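PDB 3B8X: pyridoxamine 5-phosphate-dependent dehydrase from Escherichia coli, which removes the C3'-hydroxyl group of GDP-4-keto-6-deoxy-D-mannose by a pyridoxal phosphate-dependent combined transamination and deoxygenation on the route to L-colitose. Local coordinates for residues Lys74-Lys79 / Asp204-His209; Lys37-Gln42 / Glu263-Leu268. The protein carries 1 engineered substitution. All coordinates share one frame; numbering follows the deposited sequence.

Overall arrangement
From the N terminus, the chain first passes through 37-42 on helix 34-47, whose partner 263-268 on helix 255-286 comes 221 residues later; contact 2 therefore closes a very long loop. Between these two segments lie both halves of contact 1. Segment 74-79, in the loop that leads from helix 58-68 to strand 82-86, meets 204-209 after 125 residues, closing a shorter loop wholly within that of contact 2. Contact 1 ties the loop before inner strand 82-86 of the mixed eight-stranded sheet to the start of helix 205-214, whereas contact 2 packs two helices. Their centres are 26 Å apart and they do not touch.

Contact 1. Residues Lys74-Lys79 / Asp204-His209; sequences KPRLKK and DEEIYH
R76 bends at chi2 (129°) and chi3 (134°) to carry its guanidinium to D204 and E206, both of which hold CG anti to the backbone N (chi1 -164° in D204). The result is a three-residue salt-bridge network built on a helix N-cap: D204 immediately precedes helix 205-214. D204 OD1 accepts from I207 N at 2.9 Å, a nearly straight bond, and from E206 N in a weaker, bent one. The two carboxylate oxygens thereby divide the work, since OD2 turns to the arginine. R76 NH2 donates to D204 OD2 at 3.2 Å, meeting that oxygen from above the carboxylate plane. In the second bridge E206 OE1 lies at the edge of the guanidinium, near its plane, 3.3 Å from R76 NH1. Beside them, I207 CG1 lies 4.3 Å from R76 NH1. The capping carboxylate is thus shared between a helix start and a cation. E206 has a further grip on the loop through OE2, which accepts from the backbone N of K73. A water completes the link between the segments, donating to E206 OE1 at 2.9 Å and accepting from K74 N at 3.2 Å.

Contact 2. Residues Lys37-Gln42 / Glu263-Leu268; sequences KQYETQ and EQLKKL
Segments 37-42 and 263-268, both helical, come within 7.6 Å of each other at the CA atoms of Q42 and L265. No hydrogen bond crosses between them; the evidence is of apolar packing, centred on one leucine. This is plain helix-helix packing within the fold of a DegT/DnrJ/EryC1 family, PLP-dependent aminotransferase, away from the annotated sites. L265 points toward the other helix, and with CG anti to its carbonyl carbon (chi1 -69°) and an extended chi2 it sends the CD1 methyl to both partners. The Y39 ring swings toward it with CG anti to the backbone N (chi1 177°). L265 CD1 lies 3.7 Å from Y39 CE1 and 3.8 Å from Q42 CB, while L265 CG follows at 3.9 Å from Y39 CE1. The methyl approaches the ring obliquely, and the tyrosine and leucine side chains cross at about a right angle. Q42, whose first bond points toward the leucine, takes part through its aliphatic root, CB. The buried Y39 also touches I262 of helix 255-286, I192 from a loop and M54 of strand 51-55, and its ring meets that of F43 with the planes at about 55°. E40, pointing away from 263-268, forms a salt bridge with R215, while Q264 and K267 bind E17 of helix 15-27, so the pair of helices is joined to strand 51-55 through Y39 and to that N-terminal helix through 263-268.

Contact 1. Residues Lys74-Lys79 / Asp204-His209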
ATOM      1  N   LYS B  74      20.405  -5.970 -14.226  1.00 19.23           N
ATOM      2  CA  LYS B  74      20.092  -6.015 -15.649  1.00 33.68           C
ATOM      3  C   LYS B  74      18.546  -5.932 -15.550  1.00 16.00           C
ATOM      4  O   LYS B  74      17.927  -6.899 -15.103  1.00 22.84           O
ATOM      5  CB  LYS B  74      20.489  -7.386 -16.222  1.00 22.42           C
ATOM      6  CG  LYS B  74      20.238  -7.539 -17.705  1.00 33.72           C
ATOM      7  CD  LYS B  74      21.051  -8.697 -18.272  1.00 99.89           C
ATOM      8  CE  LYS B  74      21.306  -8.533 -19.772  1.00 99.89           C
ATOM      9  NZ  LYS B  74      21.979  -7.245 -20.133  1.00 99.89           N
ATOM     10  N   PRO B  75      17.922  -4.799 -15.860  1.00 25.03           N
ATOM     11  CA  PRO B  75      16.462  -4.688 -15.701  1.00 15.16           C
ATOM     12  C   PRO B  75      15.710  -5.719 -16.496  1.00 18.57           C
ATOM     13  O   PRO B  75      15.875  -5.829 -17.699  1.00 35.90           O
ATOM     14  CB  PRO B  75      16.146  -3.326 -16.298  1.00 14.40           C
ATOM     15  CG  PRO B  75      17.416  -2.543 -16.118  1.00 50.74           C
ATOM     16  CD  PRO B  75      18.526  -3.536 -16.321  1.00 20.63           C
ATOM     17  N   ARG B  76      14.838  -6.459 -15.838  1.00 16.05           N
ATOM     18  CA  ARG B  76      14.097  -7.483 -16.550  1.00 15.65           C
ATOM     19  C   ARG B  76      12.905  -7.019 -17.365  1.00 17.03           C
ATOM     20  O   ARG B  76      12.432  -7.777 -18.208  1.00 14.55           O
ATOM     21  CB  ARG B  76      13.759  -8.628 -15.632  1.00  5.21           C
ATOM     22  CG  ARG B  76      14.924  -9.570 -15.416  1.00 15.18           C
ATOM     23  CD  ARG B  76      15.176  -9.814 -13.954  1.00 31.72           C
ATOM     24  NE  ARG B  76      15.367 -11.245 -13.732  1.00 77.17           N
ATOM     25  CZ  ARG B  76      16.089 -11.790 -12.754  1.00 99.89           C
ATOM     26  NH1 ARG B  76      16.710 -11.043 -11.838  1.00 37.26           N
ATOM     27  NH2 ARG B  76      16.175 -13.111 -12.687  1.00 53.17           N
ATOM     28  N   LEU B  77      12.447  -5.785 -17.142  1.00 18.27           N
ATOM     29  CA  LEU B  77      11.356  -5.178 -17.919  1.00  9.52           C
ATOM     30  C   LEU B  77      11.669  -3.709 -17.982  1.00 20.86           C
ATOM     31  O   LEU B  77      12.416  -3.214 -17.128  1.00 16.26           O
ATOM     32  CB  LEU B  77       9.950  -5.360 -17.281  1.00 15.72           C
ATOM     33  CG  LEU B  77       9.278  -6.750 -17.217  1.00 16.48           C
ATOM     34  CD1 LEU B  77       7.930  -6.659 -16.481  1.00 16.10           C
ATOM     35  CD2 LEU B  77       9.052  -7.361 -18.599  1.00 10.82           C
ATOM     36  N   LYS B  78      11.077  -3.032 -18.974  1.00 12.83           N
ATOM     37  CA  LYS B  78      11.201  -1.593 -19.200  1.00 12.23           C
ATOM     38  C   LYS B  78       9.878  -1.113 -19.783  1.00 17.88           C
ATOM     39  O   LYS B  78       9.068  -1.922 -20.229  1.00 11.10           O
ATOM     40  CB  LYS B  78      12.340  -1.287 -20.146  1.00 19.64           C
ATOM     41  CG  LYS B  78      11.989  -1.579 -21.559  1.00 21.86           C
ATOM     42  CD  LYS B  78      13.231  -1.428 -22.420  1.00 35.73           C
ATOM     43  CE  LYS B  78      12.909  -1.737 -23.872  1.00 24.40           C
ATOM     44  NZ  LYS B  78      12.885  -3.204 -24.189  1.00 21.51           N
ATOM     45  N   LYS B  79       9.644   0.194 -19.774  1.00 14.57           N
ATOM     46  CA  LYS B  79       8.381   0.751 -20.258  1.00 22.63           C
ATOM     47  C   LYS B  79       8.130   0.242 -21.665  1.00 50.90           C
ATOM     48  O   LYS B  79       9.089   0.086 -22.416  1.00 18.33           O
ATOM     49  CB  LYS B  79       8.435   2.287 -20.280  1.00 26.80           C
ATOM     50  CG  LYS B  79       8.115   2.959 -18.938  1.00 24.21           C
ATOM     51  CD  LYS B  79       7.513   4.336 -19.131  1.00 99.89           C
ATOM     52  CE  LYS B  79       8.212   5.355 -18.245  1.00 99.89           C
ATOM     53  NZ  LYS B  79       7.852   6.764 -18.593  1.00 99.89           N
ATOM     54  N   ASP B 204      14.570 -16.505  -6.357  1.00 11.07           N
ATOM     55  CA  ASP B 204      15.597 -15.557  -6.724  1.00 19.19           C
ATOM     56  C   ASP B 204      16.049 -14.640  -5.588  1.00 56.45           C
ATOM     57  O   ASP B 204      15.294 -13.792  -5.109  1.00 21.34           O
ATOM     58  CB  ASP B 204      15.107 -14.739  -7.919  1.00 12.53           C
ATOM     59  CG  ASP B 204      16.234 -13.993  -8.609  1.00 18.20           C
ATOM     60  OD1 ASP B 204      16.800 -13.033  -8.011  1.00 17.41           O
ATOM     61  OD2 ASP B 204      16.591 -14.396  -9.740  1.00 65.97           O
ATOM     62  N   GLU B 205      17.307 -14.789  -5.191  1.00 22.66           N
ATOM     63  CA  GLU B 205      17.877 -13.970  -4.130  1.00 28.22           C
ATOM     64  C   GLU B 205      17.928 -12.485  -4.449  1.00 16.22           C
ATOM     65  O   GLU B 205      17.769 -11.688  -3.524  1.00 15.64           O
ATOM     66  CB  GLU B 205      19.255 -14.476  -3.711  1.00 19.60           C
ATOM     67  CG  GLU B 205      19.902 -13.636  -2.606  1.00 15.80           C
ATOM     68  CD  GLU B 205      21.211 -14.255  -2.100  1.00 18.08           C
ATOM     69  OE1 GLU B 205      21.928 -14.819  -2.952  1.00 48.74           O
ATOM     70  OE2 GLU B 205      21.497 -14.162  -0.883  1.00 43.83           O
ATOM     71  N   GLU B 206      18.155 -12.104  -5.718  1.00 17.56           N
ATOM     72  CA  GLU B 206      18.175 -10.667  -6.097  1.00 17.62           C
ATOM     73  C   GLU B 206      16.783 -10.043  -5.987  1.00 16.95           C
ATOM     74  O   GLU B 206      16.607  -8.943  -5.436  1.00 11.56           O
ATOM     75  CB  GLU B 206      18.707 -10.375  -7.509  1.00 22.50           C
ATOM     76  CG  GLU B 206      18.888  -8.854  -7.765  1.00 20.26           C
ATOM     77  CD  GLU B 206      19.178  -8.518  -9.225  1.00 14.18           C
ATOM     78  OE1 GLU B 206      18.953  -9.419 -10.053  1.00 20.55           O
ATOM     79  OE2 GLU B 206      19.550  -7.361  -9.555  1.00 16.25           O
ATOM     80  N   ILE B 207      15.812 -10.754  -6.549  1.00 23.67           N
ATOM     81  CA  ILE B 207      14.428 -10.325  -6.482  1.00 19.79           C
ATOM     82  C   ILE B 207      14.018 -10.200  -5.012  1.00  9.74           C
ATOM     83  O   ILE B 207      13.379  -9.229  -4.631  1.00 19.34           O
ATOM     84  CB  ILE B 207      13.529 -11.330  -7.191  1.00 25.79           C
ATOM     85  CG1 ILE B 207      13.791 -11.279  -8.691  1.00 19.08           C
ATOM     86  CG2 ILE B 207      12.084 -10.992  -6.975  1.00  6.62           C
ATOM     87  CD1 ILE B 207      13.176 -10.093  -9.392  1.00 22.88           C
ATOM     88  N   TYR B 208      14.335 -11.216  -4.211  1.00  5.83           N
ATOM     89  CA  TYR B 208      14.085 -11.235  -2.762  1.00 13.35           C
ATOM     90  C   TYR B 208      14.625  -9.960  -2.103  1.00 24.21           C
ATOM     91  O   TYR B 208      13.921  -9.205  -1.447  1.00 11.26           O
ATOM     92  CB  TYR B 208      14.837 -12.418  -2.164  1.00 14.91           C
ATOM     93  CG  TYR B 208      14.679 -12.510  -0.669  1.00  8.66           C
ATOM     94  CD1 TYR B 208      13.429 -12.313  -0.081  1.00 11.04           C
ATOM     95  CD2 TYR B 208      15.755 -12.786   0.172  1.00 16.20           C
ATOM     96  CE1 TYR B 208      13.226 -12.385   1.298  1.00  9.53           C
ATOM     97  CE2 TYR B 208      15.571 -12.834   1.575  1.00 12.09           C
ATOM     98  CZ  TYR B 208      14.305 -12.666   2.122  1.00 15.07           C
ATOM     99  OH  TYR B 208      14.081 -12.762   3.475  1.00 15.97           O
ATOM    100  N   HIS B 209      15.896  -9.666  -2.312  1.00 12.41           N
ATOM    101  CA  HIS B 209      16.432  -8.439  -1.754  1.00 15.12           C
ATOM    102  C   HIS B 209      15.746  -7.196  -2.324  1.00 10.58           C
ATOM    103  O   HIS B 209      15.460  -6.259  -1.576  1.00 17.36           O
ATOM    104  CB  HIS B 209      17.965  -8.413  -1.954  1.00 15.83           C
ATOM    105  CG  HIS B 209      18.668  -9.440  -1.119  1.00 18.03           C
ATOM    106  ND1 HIS B 209      20.014  -9.736  -1.246  1.00 21.56           N
ATOM    107  CD2 HIS B 209      18.190 -10.253  -0.147  1.00 18.44           C
ATOM    108  CE1 HIS B 209      20.331 -10.674  -0.369  1.00 16.93           C
ATOM    109  NE2 HIS B 209      19.241 -11.012   0.302  1.00 11.74           N
TER
HETATM  110  O   HOH W   1      20.082  -8.690 -12.654  1.00 15.93           O

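Contact 2. Residues Lys37-Gln42 / Glu263-Leu268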
ATOM      1  N   LYS B  37       8.721 -12.027  10.195  1.00 13.38           N
ATOM      2  CA  LYS B  37       9.885 -12.753   9.744  1.00  4.11           C
ATOM      3  C   LYS B  37       9.616 -14.246   9.852  1.00 11.40           C
ATOM      4  O   LYS B  37       9.895 -14.999   8.926  1.00 20.61           O
ATOM      5  CB  LYS B  37      11.113 -12.360  10.582  1.00 11.62           C
ATOM      6  CG  LYS B  37      11.673 -10.980  10.316  1.00 87.74           C
ATOM      7  CD  LYS B  37      13.190 -11.028  10.168  1.00 99.89           C
ATOM      8  CE  LYS B  37      13.909 -10.757  11.484  1.00 99.89           C
ATOM      9  NZ  LYS B  37      14.188 -12.003  12.275  1.00 99.89           N
ATOM     10  N   GLN B  38       9.120 -14.666  11.008  1.00  7.67           N
ATOM     11  CA  GLN B  38       8.826 -16.062  11.273  1.00 14.24           C
ATOM     12  C   GLN B  38       7.788 -16.557  10.258  1.00 11.48           C
ATOM     13  O   GLN B  38       7.888 -17.653   9.672  1.00 16.86           O
ATOM     14  CB  GLN B  38       8.194 -16.122  12.651  1.00 19.89           C
ATOM     15  CG  GLN B  38       8.222 -17.463  13.337  1.00 89.51           C
ATOM     16  CD  GLN B  38       7.768 -17.339  14.785  1.00 99.89           C
ATOM     17  OE1 GLN B  38       6.791 -17.982  15.202  1.00 48.94           O
ATOM     18  NE2 GLN B  38       8.449 -16.466  15.550  1.00 21.46           N
ATOM     19  N   TYR B  39       6.729 -15.777  10.109  1.00 15.56           N
ATOM     20  CA  TYR B  39       5.699 -16.148   9.143  1.00  8.65           C
ATOM     21  C   TYR B  39       6.291 -16.349   7.720  1.00 14.65           C
ATOM     22  O   TYR B  39       5.910 -17.257   6.979  1.00 11.49           O
ATOM     23  CB  TYR B  39       4.727 -14.973   9.065  1.00 20.68           C
ATOM     24  CG  TYR B  39       3.643 -15.165   8.054  1.00 15.77           C
ATOM     25  CD1 TYR B  39       2.626 -16.076   8.255  1.00 14.20           C
ATOM     26  CD2 TYR B  39       3.610 -14.393   6.910  1.00 34.31           C
ATOM     27  CE1 TYR B  39       1.586 -16.231   7.317  1.00  9.94           C
ATOM     28  CE2 TYR B  39       2.588 -14.537   5.985  1.00 16.32           C
ATOM     29  CZ  TYR B  39       1.561 -15.430   6.201  1.00 22.05           C
ATOM     30  OH  TYR B  39       0.550 -15.518   5.263  1.00 14.24           O
ATOM     31  N   GLU B  40       7.204 -15.484   7.317  1.00 13.16           N
ATOM     32  CA  GLU B  40       7.751 -15.591   5.968  1.00 11.68           C
ATOM     33  C   GLU B  40       8.517 -16.909   5.862  1.00 12.64           C
ATOM     34  O   GLU B  40       8.485 -17.601   4.841  1.00 15.18           O
ATOM     35  CB  GLU B  40       8.649 -14.389   5.665  1.00  4.66           C
ATOM     36  CG  GLU B  40       7.820 -13.066   5.481  1.00  9.72           C
ATOM     37  CD  GLU B  40       8.672 -11.767   5.505  1.00 22.80           C
ATOM     38  OE1 GLU B  40       9.834 -11.828   5.940  1.00 12.92           O
ATOM     39  OE2 GLU B  40       8.235 -10.667   5.070  1.00  7.33           O
ATOM     40  N   THR B  41       9.228 -17.242   6.929  1.00 14.67           N
ATOM     41  CA  THR B  41      10.027 -18.459   6.956  1.00 11.83           C
ATOM     42  C   THR B  41       9.087 -19.648   6.796  1.00  8.49           C
ATOM     43  O   THR B  41       9.287 -20.527   5.952  1.00 16.33           O
ATOM     44  CB  THR B  41      10.755 -18.544   8.296  1.00 41.33           C
ATOM     45  OG1 THR B  41      11.794 -17.558   8.317  1.00 16.84           O
ATOM     46  CG2 THR B  41      11.330 -19.940   8.529  1.00 36.94           C
ATOM     47  N   GLN B  42       8.004 -19.638   7.564  1.00  8.88           N
ATOM     48  CA  GLN B  42       7.037 -20.737   7.462  1.00 12.52           C
ATOM     49  C   GLN B  42       6.332 -20.753   6.098  1.00 17.72           C
ATOM     50  O   GLN B  42       6.002 -21.821   5.567  1.00 18.05           O
ATOM     51  CB  GLN B  42       6.010 -20.645   8.610  1.00 13.06           C
ATOM     52  CG  GLN B  42       5.821 -21.898   9.408  1.00 50.82           C
ATOM     53  CD  GLN B  42       6.991 -22.853   9.292  1.00 99.89           C
ATOM     54  OE1 GLN B  42       8.091 -22.587   9.804  1.00 49.47           O
ATOM     55  NE2 GLN B  42       6.754 -23.987   8.626  1.00 54.77           N
ATOM     56  N   GLU B 263      -0.453 -18.961  12.659  1.00 10.98           N
ATOM     57  CA  GLU B 263      -1.442 -19.854  13.226  1.00  3.71           C
ATOM     58  C   GLU B 263      -2.199 -20.404  12.051  1.00 25.69           C
ATOM     59  O   GLU B 263      -2.448 -21.590  12.004  1.00 23.85           O
ATOM     60  CB  GLU B 263      -2.383 -19.100  14.175  1.00  5.79           C
ATOM     61  CG  GLU B 263      -1.727 -18.651  15.478  1.00 18.36           C
ATOM     62  CD  GLU B 263      -0.862 -19.721  16.152  1.00 44.09           C
ATOM     63  OE1 GLU B 263      -1.103 -20.943  15.993  1.00 15.94           O
ATOM     64  OE2 GLU B 263       0.064 -19.325  16.885  1.00 44.76           O
ATOM     65  N   GLN B 264      -2.537 -19.530  11.104  1.00 18.17           N
ATOM     66  CA  GLN B 264      -3.306 -19.892   9.901  1.00  8.31           C
ATOM     67  C   GLN B 264      -2.599 -20.954   9.053  1.00 16.29           C
ATOM     68  O   GLN B 264      -3.230 -21.891   8.584  1.00  9.67           O
ATOM     69  CB  GLN B 264      -3.621 -18.628   9.075  1.00 19.28           C
ATOM     70  CG  GLN B 264      -4.642 -17.674   9.720  1.00 14.58           C
ATOM     71  CD  GLN B 264      -6.077 -18.181   9.677  1.00 13.76           C
ATOM     72  OE1 GLN B 264      -6.787 -17.980   8.691  1.00  8.64           O
ATOM     73  NE2 GLN B 264      -6.517 -18.836  10.761  1.00  9.28           N
ATOM     74  N   LEU B 265      -1.293 -20.808   8.852  1.00  8.70           N
ATOM     75  CA  LEU B 265      -0.516 -21.754   8.064  1.00 14.65           C
ATOM     76  C   LEU B 265      -0.637 -23.160   8.668  1.00 16.19           C
ATOM     77  O   LEU B 265      -0.641 -24.151   7.949  1.00 14.01           O
ATOM     78  CB  LEU B 265       0.961 -21.340   7.941  1.00 20.89           C
ATOM     79  CG  LEU B 265       1.245 -20.079   7.088  1.00 16.59           C
ATOM     80  CD1 LEU B 265       2.697 -19.711   6.961  1.00  7.37           C
ATOM     81  CD2 LEU B 265       0.734 -20.226   5.671  1.00 12.17           C
ATOM     82  N   LYS B 266      -0.742 -23.262   9.985  1.00 16.62           N
ATOM     83  CA  LYS B 266      -0.861 -24.598  10.518  1.00 13.77           C
ATOM     84  C   LYS B 266      -2.189 -25.229  10.174  1.00 29.82           C
ATOM     85  O   LYS B 266      -2.283 -26.452  10.020  1.00 13.41           O
ATOM     86  CB  LYS B 266      -0.660 -24.600  12.011  1.00  9.66           C
ATOM     87  CG  LYS B 266       0.564 -23.826  12.415  1.00  9.62           C
ATOM     88  CD  LYS B 266       0.554 -23.642  13.904  1.00 13.28           C
ATOM     89  CE  LYS B 266       1.948 -23.521  14.450  1.00 19.23           C
ATOM     90  NZ  LYS B 266       1.957 -23.258  15.905  1.00 16.18           N
ATOM     91  N   LYS B 267      -3.225 -24.411  10.032  1.00  9.21           N
ATOM     92  CA  LYS B 267      -4.538 -24.979   9.760  1.00  8.81           C
ATOM     93  C   LYS B 267      -4.778 -25.218   8.273  1.00 12.71           C
ATOM     94  O   LYS B 267      -5.677 -25.968   7.891  1.00 16.63           O
ATOM     95  CB  LYS B 267      -5.629 -24.033  10.278  1.00 17.92           C
ATOM     96  CG  LYS B 267      -5.887 -24.106  11.805  1.00 23.56           C
ATOM     97  CD  LYS B 267      -6.517 -22.820  12.314  1.00 13.36           C
ATOM     98  CE  LYS B 267      -6.812 -22.816  13.820  1.00 13.05           C
ATOM     99  NZ  LYS B 267      -6.228 -21.623  14.357  1.00 14.56           N
ATOM    100  N   LEU B 268      -4.005 -24.533   7.438  1.00 10.75           N
ATOM    101  CA  LEU B 268      -4.216 -24.611   5.992  1.00 17.22           C
ATOM    102  C   LEU B 268      -4.526 -25.977   5.363  1.00 11.97           C
ATOM    103  O   LEU B 268      -5.432 -26.125   4.535  1.00 10.72           O
ATOM    104  CB  LEU B 268      -3.080 -23.900   5.260  1.00 11.06           C
ATOM    105  CG  LEU B 268      -3.175 -23.885   3.747  1.00 22.81           C
ATOM    106  CD1 LEU B 268      -4.255 -22.926   3.363  1.00 14.48           C
ATOM    107  CD2 LEU B 268      -1.831 -23.445   3.224  1.00 15.74           C
TER